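Local coordinates for protein RickCE (Rickettsia bellii, PDB 5HAM) that acts as a CE-clan cysteine protease, a bacterial effector and deubiquitinase that probably cleaves ubiquitin from modified proteins through this catalytic domain, at residues 6-10 and 208-213. Numbering follows the deposited sequence.
Sequences DYWYT and QSACGV
An aromatic packing contact with no direct hydrogen bond, its backbones bridged by one water, sets the N-terminal loop 6-10 against the N-terminal part of helix 211-223 in the CE-clan (Ulp1-like) catalytic domain. Cys211, in this part of the helix, is probably the nucleophile, as in CE-clan relatives; its side chain takes no part here. Residues 208-210 already have helical phi/psi angles, and a weak hydrogen bond runs from Cys211 N to Gln208 O (3.3 Å). In loop 6-10, Tyr7 is helical (phi/psi -58/-41); from Trp8 the chain is extended and leads into helix 11-20, which Thr10 precedes as N-cap, its OG1 hydrogen-bonded to Asn12 N. In register, Trp8 CA lies 4.8 Å from Ser209 CA, and Tyr9 CA 5.1 Å from Gly212 CA. Trp8 (chi1 m) lays one indole face on the segment in two CH-pi contacts: Gln208 CG sits 3.9 Å from the centroid of the Trp8 six-membered ring, and Ser209 CA 3.9 Å from that of its five-membered ring. Beside it, Tyr7 CB approaches Ser209 CB at 4.0 Å. The CA-to-CB bond of Tyr9 (chi1 m) points toward residues 208-213; Tyr9 CD2 comes 3.3 Å from Gly212 C, and Val213 N lies over a face of its ring. This closeness depends on Gly212 having no side chain, since a CB there would fall 2.3 Å from Tyr9 CB. Tyr9 CZ meets Val213 CG2 at 3.7 Å, while its hydroxyl hydrogen-bonds His246 ND1 of helix 238-251. Between the backbones, water 1 donates to Ser209 O (2.7 Å) and accepts from Tyr9 N and Gly212 N, each 2.9 Å from its oxygen.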
loop_
_atom_site.group_PDB
_atom_site.type_symbol
_atom_site.label_atom_id
_atom_site.label_comp_id
_atom_site.label_asym_id
_atom_site.label_seq_id
_atom_site.Cartn_x
_atom_site.Cartn_y
_atom_site.Cartn_z
ATOM N N ASP A 6 11.863 8.228 6.099
ATOM C CA ASP A 6 12.236 9.480 6.749
ATOM C C ASP A 6 11.025 10.406 6.838
ATOM O O ASP A 6 10.250 10.346 7.793
ATOM C CB ASP A 6 13.365 10.144 5.966
ATOM C CG ASP A 6 14.284 9.131 5.322
ATOM O OD1 ASP A 6 14.767 9.413 4.200
ATOM O OD2 ASP A 6 14.499 8.045 5.920
ATOM N N TYR A 7 10.859 11.260 5.837
ATOM C CA TYR A 7 9.577 11.907 5.662
ATOM C C TYR A 7 8.487 10.842 5.482
ATOM O O TYR A 7 7.413 10.972 6.049
ATOM C CB TYR A 7 9.584 12.890 4.484
ATOM C CG TYR A 7 9.486 14.303 4.967
ATOM C CD1 TYR A 7 9.569 14.572 6.318
ATOM C CD2 TYR A 7 9.292 15.367 4.099
ATOM C CE1 TYR A 7 9.489 15.853 6.810
ATOM C CE2 TYR A 7 9.196 16.670 4.591
ATOM C CZ TYR A 7 9.299 16.892 5.956
ATOM O OH TYR A 7 9.225 18.141 6.511
ATOM N N TRP A 8 8.773 9.784 4.718
ATOM C CA TRP A 8 7.743 8.805 4.370
ATOM C C TRP A 8 7.337 7.970 5.567
ATOM O O TRP A 8 8.176 7.347 6.200
ATOM C CB TRP A 8 8.179 7.902 3.210
ATOM C CG TRP A 8 8.423 8.656 1.932
ATOM C CD1 TRP A 8 8.872 9.945 1.813
ATOM C CD2 TRP A 8 8.223 8.179 0.598
ATOM N NE1 TRP A 8 8.976 10.293 0.490
ATOM C CE2 TRP A 8 8.579 9.228 -0.281
ATOM C CE3 TRP A 8 7.792 6.962 0.055
ATOM C CZ2 TRP A 8 8.507 9.101 -1.670
ATOM C CZ3 TRP A 8 7.714 6.835 -1.323
ATOM C CH2 TRP A 8 8.070 7.902 -2.172
ATOM N N TYR A 9 6.043 7.973 5.869
ATOM C CA TYR A 9 5.500 7.172 6.959
ATOM C C TYR A 9 5.624 5.696 6.639
ATOM O O TYR A 9 5.481 5.288 5.488
ATOM C CB TYR A 9 4.007 7.448 7.175
ATOM C CG TYR A 9 3.649 8.719 7.885
ATOM C CD1 TYR A 9 4.488 9.816 7.867
ATOM C CD2 TYR A 9 2.450 8.823 8.572
ATOM C CE1 TYR A 9 4.143 10.988 8.521
ATOM C CE2 TYR A 9 2.097 9.984 9.234
ATOM C CZ TYR A 9 2.942 11.063 9.204
ATOM O OH TYR A 9 2.590 12.222 9.852
ATOM N N THR A 10 5.852 4.892 7.662
ATOM C CA THR A 10 5.747 3.456 7.499
ATOM C C THR A 10 4.448 3.003 8.151
ATOM O O THR A 10 3.792 3.782 8.850
ATOM C CB THR A 10 6.902 2.763 8.183
ATOM O OG1 THR A 10 6.690 2.811 9.597
ATOM C CG2 THR A 10 8.188 3.490 7.854
ATOM N N GLN A 208 4.374 12.475 -2.519
ATOM C CA GLN A 208 4.212 11.120 -2.016
ATOM C C GLN A 208 4.648 11.030 -0.551
ATOM O O GLN A 208 4.217 10.146 0.177
ATOM C CB GLN A 208 4.960 10.092 -2.883
ATOM C CG GLN A 208 4.696 8.647 -2.459
ATOM C CD GLN A 208 4.718 7.684 -3.622
ATOM O OE1 GLN A 208 4.651 8.095 -4.785
ATOM N NE2 GLN A 208 4.819 6.389 -3.318
ATOM N N SER A 209 5.486 11.959 -0.114
ATOM C CA SER A 209 5.869 12.010 1.292
ATOM C C SER A 209 4.653 12.243 2.195
ATOM O O SER A 209 4.650 11.848 3.358
ATOM C CB SER A 209 6.907 13.111 1.525
ATOM O OG SER A 209 6.445 14.353 1.021
ATOM N N ALA A 210 3.624 12.886 1.654
ATOM C CA ALA A 210 2.490 13.301 2.469
ATOM C C ALA A 210 1.380 12.250 2.553
ATOM O O ALA A 210 0.454 12.403 3.357
ATOM C CB ALA A 210 1.937 14.655 1.993
ATOM N N CYS A 211 1.490 11.187 1.748
ATOM C CA CYS A 211 0.509 10.079 1.760
ATOM C C CYS A 211 0.170 9.518 3.130
ATOM O O CYS A 211 -0.999 9.300 3.437
ATOM C CB CYS A 211 0.956 8.926 0.854
ATOM S SG CYS A 211 0.855 9.352 -0.891
ATOM N N GLY A 212 1.179 9.276 3.958
ATOM C CA GLY A 212 0.922 8.728 5.277
ATOM C C GLY A 212 0.283 9.744 6.212
ATOM O O GLY A 212 -0.540 9.386 7.073
ATOM N N VAL A 213 0.654 11.013 6.043
ATOM C CA VAL A 213 0.094 12.071 6.871
ATOM C C VAL A 213 -1.421 12.118 6.687
ATOM O O VAL A 213 -2.175 12.078 7.661
ATOM C CB VAL A 213 0.708 13.456 6.525
ATOM C CG1 VAL A 213 0.314 14.483 7.561
ATOM C CG2 VAL A 213 2.226 13.364 6.442
HETATM O O HOH W 1 4.089 9.284 4.146
#